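PDB 5XYH: CbsA from Xanthomonas oryzae pv. oryzae, which probably hydrolyses 1,4-beta-glucosidic bonds of cellulose as a cellobiosidase, releasing cellobiose from chain ends and so degrading the plant cell wall. Local coordinates for residues Pro7-Ser12 and Thr347-Gly352; Tyr274-Tyr279 and Gly351-Ala356; Ala281-Gly284 and Lys290-Phe293. One frame throughout, in Å; residues are numbered along the deposited sequence.

How the interactions relate
All three contacts lie on one sheet, the curled, largely parallel one of the glycoside hydrolase family 6 fold. Interaction 1 joins an N-terminal loop to strand 347-351, and interaction 2 follows about 13 Å away, centre to centre, sharing Gly351 and Gly352 with it. Interaction 3, its centre about 8 Å from that of interaction 2, uses the same helix, 271-284, and the neighbouring strand 292-296. Interactions 1 and 3 do not touch, their centres being about 17 Å apart. Along the chain interaction 3, a local link, is nested inside the loops closed by the other two. Strand 354-358, paired with both 347-351 and 292-296, thus carries the packing from helix to N-terminal loop.

Interaction 1. Residues Pro7-Ser12 and Thr347-Gly352; sequences PFVGAS and TAAPGG
The carbonyl oxygen of Phe8 serves two neighbours at once: the amide of Ala11 donates a hydrogen bond to it (N to O 3.2 Å), and the methyl group of Ala348 rests against it, CB lying 3.5 Å from that O. The first partner closes a type II beta turn from Phe8 to Ala11, in which Gly10 takes the positive-phi corner (phi 72°), a conformation that glycine accepts readily. The second is plain van der Waals contact, by which the turn leans on the corner that the other chain segment makes at Ala348.

What remains across the contact is aliphatic and modest in extent. The CB atoms of Phe8 and Ala348 approach to 4.2 Å, but the benzyl group soon parts from this neighbour: with CG anti to the carbonyl carbon (chi1 -67°), the ring runs off into the interior, against Ala356 and Val358 of strand 354-358 and against Tyr48 and Thr87. Next along the turn, one branch of Val9 makes a looser apolar contact, CG2 coming within 4.4 Å of Ala349 CB. Val9 and the two alanines form the exposed part of the contact, whereas Phe8 is buried. Ala348 and Ala349 present their methyls at a corner of the chain, and backbone bonding of Ala349 to His355 ties that corner to the next strand. On the side of the turn, Arg140 binds the carbonyl of Pro7 through NH1.

The buried Phe8 at the first position of a type II turn is thus fitted against a bend of the chain at Ala348, joining the segment that leads into strand 12-13 to the antiparallel pair 347-351 and 354-358, in a setting consistent with the distorted alpha/beta barrel of glycoside hydrolase family 6.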
loop_
_atom_site.group_PDB
_atom_site.type_symbol
_atom_site.label_atom_id
_atom_site.label_comp_id
_atom_site.label_asym_id
_atom_site.label_seq_id
_atom_site.Cartn_x
_atom_site.Cartn_y
_atom_site.Cartn_z
ATOM N N PRO A 7 1.081 17.698 -3.590
ATOM C CA PRO A 7 1.652 17.592 -4.944
ATOM C C PRO A 7 0.688 17.046 -5.974
ATOM O O PRO A 7 0.989 17.114 -7.175
ATOM C CB PRO A 7 2.835 16.636 -4.755
ATOM C CG PRO A 7 2.386 15.748 -3.624
ATOM C CD PRO A 7 1.582 16.638 -2.697
ATOM N N PHE A 8 -0.448 16.491 -5.557
ATOM C CA PHE A 8 -1.387 15.951 -6.530
ATOM C C PHE A 8 -2.275 17.019 -7.146
ATOM O O PHE A 8 -2.869 16.773 -8.201
ATOM C CB PHE A 8 -2.245 14.867 -5.872
ATOM C CG PHE A 8 -1.452 13.644 -5.476
ATOM C CD1 PHE A 8 -1.295 12.589 -6.357
ATOM C CD2 PHE A 8 -0.836 13.570 -4.245
ATOM C CE1 PHE A 8 -0.568 11.476 -6.004
ATOM C CE2 PHE A 8 -0.108 12.459 -3.885
ATOM C CZ PHE A 8 0.028 11.414 -4.757
ATOM N N VAL A 9 -2.383 18.193 -6.522
ATOM C CA VAL A 9 -3.340 19.195 -6.978
ATOM C C VAL A 9 -2.921 19.702 -8.350
ATOM O O VAL A 9 -1.788 20.166 -8.535
ATOM C CB VAL A 9 -3.444 20.352 -5.979
ATOM C CG1 VAL A 9 -4.262 21.478 -6.589
ATOM C CG2 VAL A 9 -4.048 19.867 -4.670
ATOM N N GLY A 10 -3.831 19.605 -9.317
ATOM C CA GLY A 10 -3.566 20.075 -10.662
ATOM C C GLY A 10 -2.592 19.252 -11.473
ATOM O O GLY A 10 -2.233 19.664 -12.583
ATOM N N ALA A 11 -2.163 18.093 -10.979
ATOM C CA ALA A 11 -1.106 17.325 -11.621
ATOM C C ALA A 11 -1.652 16.081 -12.308
ATOM O O ALA A 11 -2.596 15.444 -11.825
ATOM C CB ALA A 11 -0.041 16.904 -10.599
ATOM N N SER A 12 -1.034 15.724 -13.432
ATOM C CA SER A 12 -1.243 14.401 -13.989
ATOM C C SER A 12 -0.347 13.413 -13.245
ATOM O O SER A 12 0.409 13.783 -12.338
ATOM C CB SER A 12 -0.975 14.396 -15.495
ATOM O OG SER A 12 0.358 14.779 -15.798
ATOM N N THR A 347 -7.177 9.647 -7.952
ATOM C CA THR A 347 -8.027 10.834 -7.880
ATOM C C THR A 347 -7.340 11.886 -7.024
ATOM O O THR A 347 -6.944 11.594 -5.893
ATOM C CB THR A 347 -9.407 10.512 -7.264
ATOM O OG1 THR A 347 -10.094 9.516 -8.038
ATOM C CG2 THR A 347 -10.276 11.771 -7.156
ATOM N N ALA A 348 -7.232 13.112 -7.537
ATOM C CA ALA A 348 -6.586 14.195 -6.800
ATOM C C ALA A 348 -7.568 14.863 -5.836
ATOM O O ALA A 348 -8.712 15.152 -6.202
ATOM C CB ALA A 348 -6.021 15.225 -7.782
ATOM N N ALA A 349 -7.128 15.075 -4.595
ATOM C CA ALA A 349 -7.853 15.879 -3.613
ATOM C C ALA A 349 -9.351 15.567 -3.515
ATOM O O ALA A 349 -10.186 16.470 -3.643
ATOM C CB ALA A 349 -7.636 17.358 -3.902
ATOM N N PRO A 350 -9.728 14.307 -3.274
ATOM C CA PRO A 350 -11.158 13.955 -3.285
ATOM C C PRO A 350 -11.972 14.548 -2.139
ATOM O O PRO A 350 -13.206 14.509 -2.215
ATOM C CB PRO A 350 -11.144 12.421 -3.199
ATOM C CG PRO A 350 -9.867 12.105 -2.495
ATOM C CD PRO A 350 -8.882 13.117 -3.049
ATOM N N GLY A 351 -11.352 15.075 -1.099
ATOM C CA GLY A 351 -12.082 15.752 -0.039
ATOM C C GLY A 351 -11.369 15.695 1.306
ATOM O O GLY A 351 -10.650 14.758 1.641
ATOM N N GLY A 352 -11.569 16.743 2.103
ATOM C CA GLY A 352 -11.022 16.753 3.449
ATOM C C GLY A 352 -9.510 16.699 3.438
ATOM O O GLY A 352 -8.843 17.338 2.612
#

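Interaction 2. Residues Tyr274-Tyr279 and Gly351-Ala356; sequences YAEVLY and GGHIHA
Tyr279 and His353 lie flat upon one another, forming the dense part of this contact. Their planes differ by only 10° and their centroids are 3.5 Å apart, a face-to-face stack in which CD2 of the imidazole sits over the centre of the phenol ring while CZ of the tyrosine sits over the centre of the imidazole. The overlap extends to the phenol oxygen, where Tyr279 OH and His353 CE1 are 3.2 Å apart, and His353 CB adds a CH-pi contact over the same phenol face. Tyr279 is brought there by a side chain directed anti to its amide nitrogen (chi1 173°), and its hydroxyl is held by a hydrogen bond with the carbonyl of Ser289, which would limit sliding of the ring within the stack.

Toward the surface the fit is looser. Glu276, bent at chi2, brings OE1 to the edge of the imidazole, in its plane and 3.6 Å from His353 CD2; the carboxylate may polarise that C-H. A water accepts a hydrogen bond from the backbone N of His353 at 2.7 Å and gives only a weak one to Glu276 OE1. Deeper in, Ala275 CB meets the end of the Ile354 side chain, CD1, at 3.9 Å.

The contact thereby fastens helix 271-284 over the start of strand 354-358. Phe293 of the adjacent parallel strand 292-296 lies beneath the helix, touching Ala275, Leu278 and Tyr279, and its backbone bonds to both His353 and His355.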
loop_
_atom_site.group_PDB
_atom_site.type_symbol
_atom_site.label_atom_id
_atom_site.label_comp_id
_atom_site.label_asym_id
_atom_site.label_seq_id
_atom_site.Cartn_x
_atom_site.Cartn_y
_atom_site.Cartn_z
ATOM N N TYR A 274 -10.433 5.225 9.087
ATOM C CA TYR A 274 -9.071 5.050 9.595
ATOM C C TYR A 274 -8.234 6.319 9.404
ATOM O O TYR A 274 -7.551 6.773 10.335
ATOM C CB TYR A 274 -8.416 3.850 8.903
ATOM C CG TYR A 274 -7.038 3.475 9.429
ATOM C CD1 TYR A 274 -6.783 3.423 10.793
ATOM C CD2 TYR A 274 -5.992 3.164 8.554
ATOM C CE1 TYR A 274 -5.521 3.089 11.282
ATOM C CE2 TYR A 274 -4.725 2.809 9.030
ATOM C CZ TYR A 274 -4.499 2.777 10.395
ATOM O OH TYR A 274 -3.267 2.443 10.877
ATOM N N ALA A 275 -8.258 6.893 8.197
ATOM C CA ALA A 275 -7.442 8.077 7.924
ATOM C C ALA A 275 -7.843 9.252 8.814
ATOM O O ALA A 275 -6.986 10.020 9.267
ATOM C CB ALA A 275 -7.555 8.468 6.450
ATOM N N GLU A 276 -9.143 9.406 9.080
ATOM C CA GLU A 276 -9.604 10.518 9.910
ATOM C C GLU A 276 -9.215 10.323 11.369
ATOM O O GLU A 276 -8.795 11.274 12.044
ATOM C CB GLU A 276 -11.116 10.678 9.779
ATOM C CG GLU A 276 -11.719 11.822 10.605
ATOM C CD GLU A 276 -11.232 13.231 10.192
ATOM O OE1 GLU A 276 -10.662 13.410 9.076
ATOM O OE2 GLU A 276 -11.460 14.179 10.991
ATOM N N VAL A 277 -9.352 9.104 11.875
ATOM C CA VAL A 277 -8.915 8.809 13.234
ATOM C C VAL A 277 -7.435 9.140 13.404
ATOM O O VAL A 277 -7.029 9.770 14.391
ATOM C CB VAL A 277 -9.229 7.338 13.562
ATOM C CG1 VAL A 277 -8.351 6.821 14.666
ATOM C CG2 VAL A 277 -10.709 7.193 13.916
ATOM N N LEU A 278 -6.609 8.746 12.431
ATOM C CA LEU A 278 -5.180 9.026 12.518
ATOM C C LEU A 278 -4.902 10.521 12.415
ATOM O O LEU A 278 -4.113 11.062 13.193
ATOM C CB LEU A 278 -4.430 8.266 11.425
ATOM C CG LEU A 278 -4.313 6.757 11.682
ATOM C CD1 LEU A 278 -3.596 6.069 10.535
ATOM C CD2 LEU A 278 -3.583 6.505 12.992
ATOM N N TYR A 279 -5.543 11.194 11.455
ATOM C CA TYR A 279 -5.364 12.631 11.283
ATOM C C TYR A 279 -5.595 13.378 12.595
ATOM O O TYR A 279 -4.769 14.201 13.009
ATOM C CB TYR A 279 -6.307 13.148 10.196
ATOM C CG TYR A 279 -6.276 14.655 10.092
ATOM C CD1 TYR A 279 -5.329 15.297 9.290
ATOM C CD2 TYR A 279 -7.163 15.442 10.825
ATOM C CE1 TYR A 279 -5.278 16.687 9.206
ATOM C CE2 TYR A 279 -7.115 16.836 10.754
ATOM C CZ TYR A 279 -6.171 17.449 9.935
ATOM O OH TYR A 279 -6.117 18.818 9.853
ATOM N N GLY A 351 -11.352 15.075 -1.099
ATOM C CA GLY A 351 -12.082 15.752 -0.039
ATOM C C GLY A 351 -11.369 15.695 1.306
ATOM O O GLY A 351 -10.650 14.758 1.641
ATOM N N GLY A 352 -11.569 16.743 2.103
ATOM C CA GLY A 352 -11.022 16.753 3.449
ATOM C C GLY A 352 -9.510 16.699 3.438
ATOM O O GLY A 352 -8.843 17.338 2.612
ATOM N N HIS A 353 -8.956 15.898 4.347
ATOM C CA HIS A 353 -7.517 15.767 4.493
ATOM C C HIS A 353 -6.940 14.647 3.624
ATOM O O HIS A 353 -5.798 14.251 3.835
ATOM C CB HIS A 353 -7.165 15.551 5.967
ATOM C CG HIS A 353 -7.902 16.475 6.886
ATOM N ND1 HIS A 353 -7.658 17.831 6.921
ATOM C CD2 HIS A 353 -8.898 16.249 7.777
ATOM C CE1 HIS A 353 -8.472 18.403 7.794
ATOM N NE2 HIS A 353 -9.228 17.464 8.334
ATOM N N ILE A 354 -7.696 14.149 2.649
ATOM C CA ILE A 354 -7.198 13.135 1.720
ATOM C C ILE A 354 -6.529 13.853 0.558
ATOM O O ILE A 354 -7.211 14.470 -0.264
ATOM C CB ILE A 354 -8.319 12.215 1.218
ATOM C CG1 ILE A 354 -9.083 11.612 2.398
ATOM C CG2 ILE A 354 -7.759 11.138 0.285
ATOM C CD1 ILE A 354 -8.212 10.821 3.358
ATOM N N HIS A 355 -5.194 13.766 0.481
ATOM C CA HIS A 355 -4.497 14.418 -0.621
ATOM C C HIS A 355 -4.806 13.734 -1.953
ATOM O O HIS A 355 -4.893 14.406 -2.990
ATOM C CB HIS A 355 -2.982 14.446 -0.367
ATOM C CG HIS A 355 -2.528 15.588 0.499
ATOM N ND1 HIS A 355 -1.198 15.846 0.759
ATOM C CD2 HIS A 355 -3.229 16.542 1.157
ATOM C CE1 HIS A 355 -1.099 16.913 1.532
ATOM N NE2 HIS A 355 -2.316 17.348 1.797
ATOM N N ALA A 356 -4.986 12.415 -1.951
ATOM C CA ALA A 356 -5.220 11.712 -3.207
ATOM C C ALA A 356 -5.608 10.270 -2.919
ATOM O O ALA A 356 -5.230 9.719 -1.886
ATOM C CB ALA A 356 -3.973 11.741 -4.109
HETATM O O HOH W 1 -10.655 14.392 5.724
#

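Interaction 3. Residues Ala281-Gly284 and Lys290-Phe293; sequences AFVG and KIGF
A helix-to-strand connection of the alpha/beta barrel kind is closed here by Phe282 and Val283, on the last turn of helix 271-284, packing against Ile291 and Phe293, where the chain enters parallel strand 292-296. The short loop between them reverses the chain, and a purely apolar contact spans its mouth.

Ile291 does most of the reaching. Its CG1 branch stands between the backbone nitrogen and the carbonyl carbon (chi1 54°) and then runs on extended, chi2 being 166°, which carries the terminal CD1 out to the helix. There the methyl meets the CB of Phe282 at 3.8 Å, touching the root of that side chain and leaving its ring to other partners. Those partners belong to the surrounding core: Phe230 of strand 229-232 stacks on the Phe282 ring, Trp287 from the loop meets it edge-to-face, and Ile210 and Tyr213 of helix 206-218 lie against it. Phe230 also meets the ring of Phe293, so the rings form an aromatic cluster between the helices and the sheet.

Within that cluster the two phenylalanines of the contact approach through single atoms, Phe282 CD2 standing near the plane of the Phe293 ring, 4.3 Å beyond its outer corner CZ. Nearer the surface, one branch of Val283 adds a longer apolar contact, its CG2 coming within 4.5 Å of Ile291 CD1.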
loop_
_atom_site.group_PDB
_atom_site.type_symbol
_atom_site.label_atom_id
_atom_site.label_comp_id
_atom_site.label_asym_id
_atom_site.label_seq_id
_atom_site.Cartn_x
_atom_site.Cartn_y
_atom_site.Cartn_z
ATOM N N ALA A 281 -5.555 12.238 15.662
ATOM C CA ALA A 281 -4.558 11.882 16.659
ATOM C C ALA A 281 -3.228 12.579 16.390
ATOM O O ALA A 281 -2.537 12.994 17.333
ATOM C CB ALA A 281 -4.376 10.368 16.693
ATOM N N PHE A 282 -2.835 12.704 15.115
ATOM C CA PHE A 282 -1.554 13.350 14.822
ATOM C C PHE A 282 -1.627 14.845 15.097
ATOM O O PHE A 282 -0.711 15.422 15.694
ATOM C CB PHE A 282 -1.123 13.076 13.379
ATOM C CG PHE A 282 -0.422 11.764 13.201
ATOM C CD1 PHE A 282 0.778 11.510 13.855
ATOM C CD2 PHE A 282 -0.959 10.776 12.404
ATOM C CE1 PHE A 282 1.425 10.295 13.709
ATOM C CE2 PHE A 282 -0.320 9.573 12.243
ATOM C CZ PHE A 282 0.868 9.323 12.898
ATOM N N VAL A 283 -2.717 15.485 14.693
ATOM C CA VAL A 283 -2.900 16.883 15.053
ATOM C C VAL A 283 -2.891 17.036 16.571
ATOM O O VAL A 283 -2.316 17.991 17.113
ATOM C CB VAL A 283 -4.185 17.419 14.400
ATOM C CG1 VAL A 283 -4.527 18.795 14.940
ATOM C CG2 VAL A 283 -3.999 17.477 12.877
ATOM N N GLY A 284 -3.474 16.069 17.285
ATOM C CA GLY A 284 -3.415 16.090 18.737
ATOM C C GLY A 284 -2.008 15.973 19.276
ATOM O O GLY A 284 -1.695 16.518 20.340
ATOM N N LYS A 290 -2.126 20.826 8.150
ATOM C CA LYS A 290 -2.121 20.610 6.713
ATOM C C LYS A 290 -1.642 19.218 6.306
ATOM O O LYS A 290 -1.607 18.932 5.101
ATOM C CB LYS A 290 -1.248 21.664 6.030
ATOM C CG LYS A 290 0.244 21.401 6.125
ATOM C CD LYS A 290 1.049 22.494 5.422
ATOM C CE LYS A 290 2.554 22.217 5.507
ATOM N NZ LYS A 290 3.062 22.060 6.905
ATOM N N ILE A 291 -1.276 18.345 7.254
ATOM C CA ILE A 291 -0.847 17.009 6.855
ATOM C C ILE A 291 -1.951 16.359 6.030
ATOM O O ILE A 291 -3.146 16.587 6.255
ATOM C CB ILE A 291 -0.483 16.123 8.055
ATOM C CG1 ILE A 291 -1.636 16.086 9.059
ATOM C CG2 ILE A 291 0.802 16.610 8.680
ATOM C CD1 ILE A 291 -1.512 14.990 10.085
ATOM N N GLY A 292 -1.541 15.570 5.039
ATOM C CA GLY A 292 -2.494 14.917 4.166
ATOM C C GLY A 292 -2.389 13.404 4.213
ATOM O O GLY A 292 -1.369 12.851 4.637
ATOM N N PHE A 293 -3.446 12.717 3.801
ATOM C CA PHE A 293 -3.436 11.261 3.755
ATOM C C PHE A 293 -3.670 10.771 2.334
ATOM O O PHE A 293 -4.548 11.278 1.625
ATOM C CB PHE A 293 -4.493 10.671 4.697
ATOM C CG PHE A 293 -4.072 10.666 6.143
ATOM C CD1 PHE A 293 -4.003 11.850 6.857
ATOM C CD2 PHE A 293 -3.753 9.480 6.786
ATOM C CE1 PHE A 293 -3.609 11.860 8.200
ATOM C CE2 PHE A 293 -3.362 9.482 8.123
ATOM C CZ PHE A 293 -3.294 10.680 8.830
#